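Local coordinates for trehalose-6-phosphate phosphatase (Neosartorya fumigata, PDB 5DXL), which belongs to the trehalose-phosphatase family of the haloacid dehalogenase (HAD) clan and carries the Rossmann-like fold of that clan, at residues T3-D7 / T250-L256; K10-Q14 / G236-S240; P38-P43 / F72-M77. All coordinates share one frame; numbering follows the deposited sequence.

Contacts 1 and 2 lie side by side, their centres 12 Å apart, on one flank of the mixed sheet; contact 3 lies well away from both. Strand 254-256 of contact 1 and strand 238-243 of contact 2 are neighbours in that sheet, and Ser253 N approaches Ser240 O at 3.0 Å, a probable hydrogen bond. The N-terminal residues thus meet the sheet's end twice, first as the extended piece 3-7, then as the helix carrying 10-14. Contact 3 joins a loop to helix 70-77, its centre 27 Å from that of contact 1 and 29 Å from that of contact 2, and it falls inside the lengths of chain closed off by contacts 1 and 2.

Contact 1 of 3, residues T3-D7 / T250-L256; sequences TPALD and TEASWHL
Every side-chain atom of Thr3 meets segment 250-256. Its CB lies against the backbone of Ser253 and Trp254. OG1, between the backbone N and the carbonyl carbon (chi1 58°), hydrogen-bonds with His255 ND1 at 2.9 Å, near the plane of the imidazole. CG2 turns the other way, onto Thr250 CG2 at 3.6 Å and the carbonyl of Ala252. Threonine suits the place because one branch is polar and the other is a methyl.

The backbones then run together: His255 N donates to Pro4 O at 3.1 Å, and Leu6 N to His255 O at 2.9 Å. These bonds flank a single beta bridge between Ala5 and His255, by which the N-terminal piece borders the outermost strand of the HAD-type sheet, whose other neighbour is strand 238-243. Ala5 CA lies over a face of the imidazole, 3.7 Å from the His255 ring centroid in a CH-pi contact, and the small CB rests by NE2, where a methyl fits.

Leu6, with CG anti to its backbone N (chi1 -179°), sends CD1 over one face of the Trp254 indole, 3.9 Å from the centroid of the five-membered ring. Its CB meets Leu256 CD2. Pro4 CG and Asp7 CB touch the six-membered ring, whose CE3 approaches Ala5 O at 3.3 Å near the ring plane. The Asp7 carboxylate turns to its own helix, where OD1 caps Lys10 N.

Contact 2 of 3, residues K10-Q14 / G236-S240; sequences KLLKQ and GHVFS
The phenyl ring of Phe239 takes Leu11 CD1 on one face, while Gln14 CB comes to its edge near the ring plane. The methyl stands 3.6 Å from the ring centroid and only 15° off the ring normal, a well-formed CH-pi contact, displaced toward CG. At the edge, Gln14 CB is 4.1 Å from Phe239 CE1. The other flat pair lies nearer the surface: the Gln14 amide and the His237 imidazole are almost parallel, their planes 16° apart, with Gln14 NE2 3.3 Å from His237 ND1. The N-H does not point well enough at ND1 for a hydrogen bond. NE2 instead donates to the backbone carbonyl of Glu210, which fixes the amide beside the imidazole.

Torsions bring both helix residues to the strand. Leu11 swings its branch away from its own amide nitrogen, and the next torsion turns CD1 onto the phenyl. Gln14 starts in the same way, which puts its CG 3.7 Å from Gly236 O; a bend at the second torsion then turns the amide toward His237. One turn apart on the helix, the two residues divide the work: leucine supplies an apolar branch for the buried ring, and glutamine combines an aliphatic stem with a polar end.

Leu11 also packs on helix 259-270, and Phe239 also touches Leu6. The short axes of helix 10-14 and strand 238-240 pass 10.2 Å apart at 141°, a common spacing for a helix laid on a sheet. Such packing of helices against a largely parallel sheet is characteristic of the Rossmann-like alpha/beta core of HAD proteins.

Contact 3 of 3, residues P38-P43 / F72-M77; sequences PQAAIP and FLDEWM
A single water joins Gln39 to Trp76. It accepts from Trp76 NE1 at 2.9 Å, in the plane of the indole. To Gln39 OE1 it donates, at 3.2 Å. Tryptophan suits a partly exposed place of this kind, since its N-H can turn to water while the rest of the ring stays in apolar company. Gln39 reaches the water through a chain bent at its second torsion, and its OE1 also comes to the edge of the Phe72 ring, with the amide and phenyl planes 77° apart.

Ile42 lies along one face of the indole. Its CG2 stands 3.5 Å from the centroid of the six-membered ring and 12° off the normal, a CH-pi contact, while CD1 touches Trp76 CZ2 at 3.4 Å. With CG1 beside the backbone N and CG2 anti to it (chi1 -81°), the branched side chain can set both arms on the ring. CG1 does double duty, lying 3.7 Å from Trp76 CE2 and reaching Phe72 CE2 at 4.0 Å. On the opposite face of the indole lies Glu75 CG, from the same helix.

Pro43 fills the next position. Its ring crosses the Trp76 side chain at about a right angle, with CD 3.8 Å from Trp76 CB, and the compact pyrrolidine can thus lie close to the helix. Met77, present as selenomethionine, less closely brings CE toward Pro43 CG.

Arg68 makes a cation-pi contact with Phe72 and also donates to Pro38 O, bridging the two segments from outside. The loop that follows strand 21-25 is in this way packed on helix 70-77, and Pro43 and Met77 both continue onto Leu48 of helix 45-56, the helix to which that loop leads.

Contact 1 of 3, residues T3-D7 / T250-L256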
loop_
_atom_site.group_PDB
_atom_site.type_symbol
_atom_site.label_atom_id
_atom_site.label_comp_id
_atom_site.label_asym_id
_atom_site.label_seq_id
_atom_site.Cartn_x
_atom_site.Cartn_y
_atom_site.Cartn_z
ATOM N N THR A 3 -1.870 16.132 12.888
ATOM C CA THR A 3 -2.759 16.610 11.844
ATOM C C THR A 3 -4.115 16.966 12.396
ATOM O O THR A 3 -4.564 16.362 13.374
ATOM C CB THR A 3 -3.014 15.542 10.751
ATOM O OG1 THR A 3 -3.564 14.372 11.368
ATOM C CG2 THR A 3 -1.744 15.186 9.995
ATOM N N PRO A 4 -4.808 17.901 11.730
ATOM C CA PRO A 4 -6.235 18.060 12.000
ATOM C C PRO A 4 -7.027 16.900 11.413
ATOM O O PRO A 4 -6.554 16.230 10.491
ATOM C CB PRO A 4 -6.586 19.371 11.294
ATOM C CG PRO A 4 -5.601 19.456 10.174
ATOM C CD PRO A 4 -4.339 18.797 10.656
ATOM N N ALA A 5 -8.214 16.653 11.948
ATOM C CA ALA A 5 -9.096 15.662 11.361
ATOM C C ALA A 5 -9.478 16.088 9.948
ATOM O O ALA A 5 -9.590 17.282 9.655
ATOM C CB ALA A 5 -10.337 15.475 12.224
ATOM N N LEU A 6 -9.655 15.105 9.069
ATOM C CA LEU A 6 -10.069 15.379 7.702
ATOM C C LEU A 6 -11.270 16.322 7.662
ATOM O O LEU A 6 -12.288 16.061 8.291
ATOM C CB LEU A 6 -10.398 14.068 6.989
ATOM C CG LEU A 6 -10.838 14.156 5.530
ATOM C CD1 LEU A 6 -9.755 14.788 4.657
ATOM C CD2 LEU A 6 -11.194 12.756 5.040
ATOM N N ASP A 7 -11.121 17.429 6.940
ATOM C CA ASP A 7 -12.203 18.396 6.771
ATOM C C ASP A 7 -13.218 17.831 5.778
ATOM O O ASP A 7 -13.021 17.904 4.566
ATOM C CB ASP A 7 -11.626 19.729 6.290
ATOM C CG ASP A 7 -12.661 20.843 6.225
ATOM O OD1 ASP A 7 -13.862 20.563 6.023
ATOM O OD2 ASP A 7 -12.254 22.013 6.378
ATOM N N THR A 250 3.028 12.045 11.101
ATOM C CA THR A 250 2.700 11.395 9.835
ATOM C C THR A 250 3.074 12.273 8.641
ATOM O O THR A 250 3.158 13.501 8.752
ATOM C CB THR A 250 1.191 11.056 9.783
ATOM O OG1 THR A 250 0.868 10.397 8.548
ATOM C CG2 THR A 250 0.354 12.320 9.901
ATOM N N GLU A 251 3.292 11.627 7.500
ATOM C CA GLU A 251 3.446 12.326 6.228
ATOM C C GLU A 251 2.100 12.783 5.646
ATOM O O GLU A 251 2.060 13.601 4.733
ATOM C CB GLU A 251 4.155 11.428 5.210
ATOM C CG GLU A 251 5.578 11.039 5.578
ATOM C CD GLU A 251 6.586 12.131 5.267
ATOM O OE1 GLU A 251 6.286 13.011 4.433
ATOM O OE2 GLU A 251 7.684 12.106 5.858
ATOM N N ALA A 252 1.006 12.243 6.175
ATOM C CA ALA A 252 -0.332 12.666 5.777
ATOM C C ALA A 252 -0.596 14.099 6.229
ATOM O O ALA A 252 0.123 14.624 7.081
ATOM C CB ALA A 252 -1.390 11.730 6.372
ATOM N N SER A 253 -1.630 14.709 5.654
ATOM C CA SER A 253 -2.040 16.075 6.000
ATOM C C SER A 253 -3.247 16.082 6.933
ATOM O O SER A 253 -3.588 17.111 7.513
ATOM C CB SER A 253 -2.368 16.873 4.734
ATOM O OG SER A 253 -1.240 16.954 3.881
ATOM N N TRP A 254 -3.897 14.932 7.058
ATOM C CA TRP A 254 -5.141 14.798 7.798
ATOM C C TRP A 254 -5.162 13.468 8.519
ATOM O O TRP A 254 -4.378 12.586 8.188
ATOM C CB TRP A 254 -6.356 14.826 6.866
ATOM C CG TRP A 254 -6.411 15.928 5.856
ATOM C CD1 TRP A 254 -5.974 15.884 4.563
ATOM C CD2 TRP A 254 -6.990 17.222 6.043
ATOM N NE1 TRP A 254 -6.241 17.080 3.930
ATOM C CE2 TRP A 254 -6.852 17.921 4.824
ATOM C CE3 TRP A 254 -7.591 17.866 7.131
ATOM C CZ2 TRP A 254 -7.306 19.226 4.660
ATOM C CZ3 TRP A 254 -8.048 19.157 6.964
ATOM C CH2 TRP A 254 -7.899 19.826 5.741
ATOM N N HIS A 255 -6.082 13.301 9.468
ATOM C CA HIS A 255 -6.323 11.976 10.026
ATOM C C HIS A 255 -7.817 11.693 10.119
ATOM O O HIS A 255 -8.637 12.618 10.103
ATOM C CB HIS A 255 -5.684 11.823 11.419
ATOM C CG HIS A 255 -6.388 12.611 12.477
ATOM N ND1 HIS A 255 -6.112 13.941 12.723
ATOM C CD2 HIS A 255 -7.394 12.269 13.314
ATOM C CE1 HIS A 255 -6.916 14.379 13.677
ATOM N NE2 HIS A 255 -7.704 13.387 14.051
ATOM N N LEU A 256 -8.158 10.411 10.192
ATOM C CA LEU A 256 -9.459 9.942 10.672
ATOM C C LEU A 256 -9.158 8.986 11.825
ATOM O O LEU A 256 -8.180 8.240 11.767
ATOM C CB LEU A 256 -10.253 9.246 9.562
ATOM C CG LEU A 256 -10.802 10.161 8.467
ATOM C CD1 LEU A 256 -11.369 9.345 7.296
ATOM C CD2 LEU A 256 -11.874 11.077 9.040
#

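Contact 2 of 3, residues K10-Q14 / G236-S240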
loop_
_atom_site.group_PDB
_atom_site.type_symbol
_atom_site.label_atom_id
_atom_site.label_comp_id
_atom_site.label_asym_id
_atom_site.label_seq_id
_atom_site.Cartn_x
_atom_site.Cartn_y
_atom_site.Cartn_z
ATOM N N LYS A 10 -14.603 20.225 3.038
ATOM C CA LYS A 10 -13.637 20.469 1.971
ATOM C C LYS A 10 -13.519 19.262 1.047
ATOM O O LYS A 10 -13.407 19.404 -0.170
ATOM C CB LYS A 10 -12.257 20.803 2.532
ATOM C CG LYS A 10 -12.125 22.222 3.050
ATOM C CD LYS A 10 -10.680 22.510 3.426
ATOM C CE LYS A 10 -10.506 23.946 3.910
ATOM N NZ LYS A 10 -9.139 24.161 4.473
ATOM N N LEU A 11 -13.520 18.074 1.642
ATOM C CA LEU A 11 -13.423 16.838 0.876
ATOM C C LEU A 11 -14.593 16.699 -0.087
ATOM O O LEU A 11 -14.405 16.413 -1.273
ATOM C CB LEU A 11 -13.381 15.633 1.819
ATOM C CG LEU A 11 -13.126 14.278 1.153
ATOM C CD1 LEU A 11 -11.652 14.126 0.798
ATOM C CD2 LEU A 11 -13.602 13.141 2.039
ATOM N N LEU A 12 -15.797 16.882 0.443
ATOM C CA LEU A 12 -17.008 16.712 -0.349
ATOM C C LEU A 12 -17.055 17.741 -1.480
ATOM O O LEU A 12 -17.426 17.421 -2.611
ATOM C CB LEU A 12 -18.242 16.834 0.542
ATOM C CG LEU A 12 -19.578 16.692 -0.179
ATOM C CD1 LEU A 12 -19.668 15.315 -0.822
ATOM C CD2 LEU A 12 -20.734 16.943 0.781
ATOM N N LYS A 13 -16.656 18.972 -1.179
ATOM C CA LYS A 13 -16.656 20.026 -2.187
ATOM C C LYS A 13 -15.733 19.688 -3.363
ATOM O O LYS A 13 -16.117 19.838 -4.527
ATOM C CB LYS A 13 -16.250 21.362 -1.561
ATOM C CG LYS A 13 -16.363 22.546 -2.511
ATOM C CD LYS A 13 -15.849 23.832 -1.867
ATOM C CE LYS A 13 -15.979 25.003 -2.829
ATOM N NZ LYS A 13 -15.289 26.220 -2.332
ATOM N N GLN A 14 -14.526 19.213 -3.078
ATOM C CA GLN A 14 -13.615 18.889 -4.166
ATOM C C GLN A 14 -14.061 17.617 -4.900
ATOM O O GLN A 14 -13.874 17.501 -6.104
ATOM C CB GLN A 14 -12.179 18.748 -3.652
ATOM C CG GLN A 14 -11.134 18.638 -4.750
ATOM C CD GLN A 14 -11.172 19.813 -5.737
ATOM O OE1 GLN A 14 -11.604 20.919 -5.395
ATOM N NE2 GLN A 14 -10.715 19.570 -6.961
ATOM N N GLY A 236 -4.728 21.252 -2.983
ATOM C CA GLY A 236 -6.137 21.167 -2.653
ATOM C C GLY A 236 -6.873 20.049 -3.375
ATOM O O GLY A 236 -8.059 19.836 -3.134
ATOM N N HIS A 237 -6.172 19.346 -4.259
ATOM C CA HIS A 237 -6.757 18.215 -4.988
ATOM C C HIS A 237 -6.433 16.882 -4.309
ATOM O O HIS A 237 -7.007 15.847 -4.659
ATOM C CB HIS A 237 -6.246 18.161 -6.431
ATOM C CG HIS A 237 -6.716 19.288 -7.297
ATOM N ND1 HIS A 237 -7.470 20.336 -6.817
ATOM C CD2 HIS A 237 -6.554 19.515 -8.621
ATOM C CE1 HIS A 237 -7.747 21.167 -7.806
ATOM N NE2 HIS A 237 -7.199 20.694 -8.911
ATOM N N VAL A 238 -5.505 16.908 -3.363
ATOM C CA VAL A 238 -4.975 15.681 -2.767
ATOM C C VAL A 238 -5.243 15.631 -1.274
ATOM O O VAL A 238 -4.929 16.573 -0.550
ATOM C CB VAL A 238 -3.458 15.547 -3.003
ATOM C CG1 VAL A 238 -2.904 14.314 -2.298
ATOM C CG2 VAL A 238 -3.153 15.498 -4.487
ATOM N N PHE A 239 -5.828 14.524 -0.820
ATOM C CA PHE A 239 -6.115 14.307 0.586
ATOM C C PHE A 239 -5.431 13.025 1.034
ATOM O O PHE A 239 -5.982 11.921 0.873
ATOM C CB PHE A 239 -7.629 14.229 0.836
ATOM C CG PHE A 239 -8.381 15.449 0.379
ATOM C CD1 PHE A 239 -8.769 15.584 -0.946
ATOM C CD2 PHE A 239 -8.713 16.447 1.278
ATOM C CE1 PHE A 239 -9.461 16.706 -1.371
ATOM C CE2 PHE A 239 -9.413 17.571 0.861
ATOM C CZ PHE A 239 -9.784 17.697 -0.470
ATOM N N SER A 240 -4.231 13.179 1.583
ATOM C CA SER A 240 -3.505 12.082 2.218
ATOM C C SER A 240 -3.919 12.042 3.678
ATOM O O SER A 240 -3.747 13.020 4.416
ATOM C CB SER A 240 -1.992 12.258 2.096
ATOM O OG SER A 240 -1.556 12.064 0.753
#

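Contact 3 of 3, residues P38-P43 / F72-M77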
loop_
_atom_site.group_PDB
_atom_site.type_symbol
_atom_site.label_atom_id
_atom_site.label_comp_id
_atom_site.label_asym_id
_atom_site.label_seq_id
_atom_site.Cartn_x
_atom_site.Cartn_y
_atom_site.Cartn_z
ATOM N N PRO A 38 -7.196 -12.968 11.185
ATOM C CA PRO A 38 -7.373 -12.327 9.872
ATOM C C PRO A 38 -8.748 -12.594 9.251
ATOM O O PRO A 38 -9.252 -11.757 8.500
ATOM C CB PRO A 38 -6.258 -12.951 9.026
ATOM C CG PRO A 38 -5.201 -13.296 10.019
ATOM C CD PRO A 38 -5.953 -13.754 11.241
ATOM N N GLN A 39 -9.345 -13.736 9.573
ATOM C CA GLN A 39 -10.692 -14.055 9.124
ATOM C C GLN A 39 -11.759 -13.164 9.764
ATOM O O GLN A 39 -12.817 -12.920 9.172
ATOM C CB GLN A 39 -10.999 -15.517 9.414
ATOM C CG GLN A 39 -10.262 -16.470 8.500
ATOM C CD GLN A 39 -10.791 -16.421 7.079
ATOM O OE1 GLN A 39 -10.249 -15.718 6.219
ATOM N NE2 GLN A 39 -11.866 -17.165 6.826
ATOM N N ALA A 40 -11.485 -12.686 10.975
ATOM C CA ALA A 40 -12.376 -11.747 11.652
ATOM C C ALA A 40 -12.371 -10.393 10.942
ATOM O O ALA A 40 -13.199 -9.526 11.231
ATOM C CB ALA A 40 -11.974 -11.583 13.118
ATOM N N ALA A 41 -11.430 -10.215 10.018
ATOM C CA ALA A 41 -11.348 -8.976 9.253
ATOM C C ALA A 41 -11.811 -9.196 7.823
ATOM O O ALA A 41 -11.486 -8.411 6.940
ATOM C CB ALA A 41 -9.926 -8.412 9.271
ATOM N N ILE A 42 -12.536 -10.290 7.600
ATOM C CA ILE A 42 -13.329 -10.458 6.385
ATOM C C ILE A 42 -14.295 -9.294 6.335
ATOM O O ILE A 42 -14.941 -8.991 7.346
ATOM C CB ILE A 42 -14.072 -11.809 6.384
ATOM C CG1 ILE A 42 -13.126 -12.920 5.933
ATOM C CG2 ILE A 42 -15.299 -11.759 5.495
ATOM C CD1 ILE A 42 -13.609 -14.303 6.278
ATOM N N PRO A 43 -14.367 -8.602 5.185
ATOM C CA PRO A 43 -15.133 -7.362 5.124
ATOM C C PRO A 43 -16.577 -7.600 5.492
ATOM O O PRO A 43 -17.217 -8.518 4.966
ATOM C CB PRO A 43 -14.997 -6.925 3.656
ATOM C CG PRO A 43 -14.668 -8.184 2.916
ATOM C CD PRO A 43 -13.792 -8.949 3.874
ATOM N N PHE A 72 -7.314 -13.914 -1.042
ATOM C CA PHE A 72 -8.181 -13.263 -0.069
ATOM C C PHE A 72 -8.915 -12.090 -0.703
ATOM O O PHE A 72 -10.140 -11.969 -0.582
ATOM C CB PHE A 72 -7.382 -12.781 1.146
ATOM C CG PHE A 72 -8.222 -12.091 2.188
ATOM C CD1 PHE A 72 -8.430 -10.718 2.137
ATOM C CD2 PHE A 72 -8.797 -12.817 3.224
ATOM C CE1 PHE A 72 -9.204 -10.087 3.097
ATOM C CE2 PHE A 72 -9.566 -12.188 4.190
ATOM C CZ PHE A 72 -9.769 -10.820 4.126
ATOM N N LEU A 73 -8.173 -11.217 -1.377
ATOM C CA LEU A 73 -8.801 -10.048 -1.989
ATOM C C LEU A 73 -9.792 -10.498 -3.051
ATOM O O LEU A 73 -10.890 -9.960 -3.145
ATOM C CB LEU A 73 -7.767 -9.106 -2.620
ATOM C CG LEU A 73 -6.823 -8.381 -1.658
ATOM C CD1 LEU A 73 -6.010 -7.368 -2.449
ATOM C CD2 LEU A 73 -7.573 -7.716 -0.509
ATOM N N ASP A 74 -9.404 -11.483 -3.851
ATOM C CA ASP A 74 -10.305 -11.912 -4.917
ATOM C C ASP A 74 -11.560 -12.549 -4.351
ATOM O O ASP A 74 -12.669 -12.288 -4.838
ATOM C CB ASP A 74 -9.623 -12.878 -5.874
ATOM C CG ASP A 74 -10.336 -12.944 -7.215
ATOM O OD1 ASP A 74 -11.058 -11.976 -7.561
ATOM O OD2 ASP A 74 -10.199 -13.957 -7.905
ATOM N N GLU A 75 -11.409 -13.362 -3.311
ATOM C CA GLU A 75 -12.576 -14.048 -2.766
ATOM C C GLU A 75 -13.603 -13.088 -2.164
ATOM O O GLU A 75 -14.817 -13.259 -2.344
ATOM C CB GLU A 75 -12.151 -15.066 -1.708
ATOM C CG GLU A 75 -13.346 -15.614 -0.942
ATOM C CD GLU A 75 -13.214 -17.066 -0.624
ATOM O OE1 GLU A 75 -12.098 -17.453 -0.206
ATOM O OE2 GLU A 75 -14.221 -17.807 -0.772
ATOM N N TRP A 76 -13.125 -12.066 -1.461
ATOM C CA TRP A 76 -14.018 -11.249 -0.658
ATOM C C TRP A 76 -14.375 -9.908 -1.272
ATOM O O TRP A 76 -15.402 -9.337 -0.929
ATOM C CB TRP A 76 -13.411 -11.048 0.737
ATOM C CG TRP A 76 -13.447 -12.337 1.481
ATOM C CD1 TRP A 76 -12.412 -13.208 1.674
ATOM C CD2 TRP A 76 -14.601 -12.950 2.055
ATOM N NE1 TRP A 76 -12.851 -14.316 2.365
ATOM C CE2 TRP A 76 -14.192 -14.179 2.610
ATOM C CE3 TRP A 76 -15.941 -12.569 2.174
ATOM C CZ2 TRP A 76 -15.076 -15.028 3.269
ATOM C CZ3 TRP A 76 -16.812 -13.413 2.825
ATOM C CH2 TRP A 76 -16.377 -14.628 3.364
HETATM N N MSE A 77 -13.537 -9.428 -2.183
HETATM C CA MSE A 77 -13.762 -8.150 -2.855
HETATM C C MSE A 77 -13.757 -8.247 -4.381
HETATM O O MSE A 77 -14.124 -7.292 -5.069
HETATM C CB MSE A 77 -12.700 -7.145 -2.381
HETATM C CG MSE A 77 -13.052 -6.618 -1.019
HETATM SE SE MSE A 77 -11.621 -5.597 -0.159
HETATM C CE MSE A 77 -10.836 -6.988 0.961
HETATM O O HOH W 1 -10.950 -16.422 3.130
#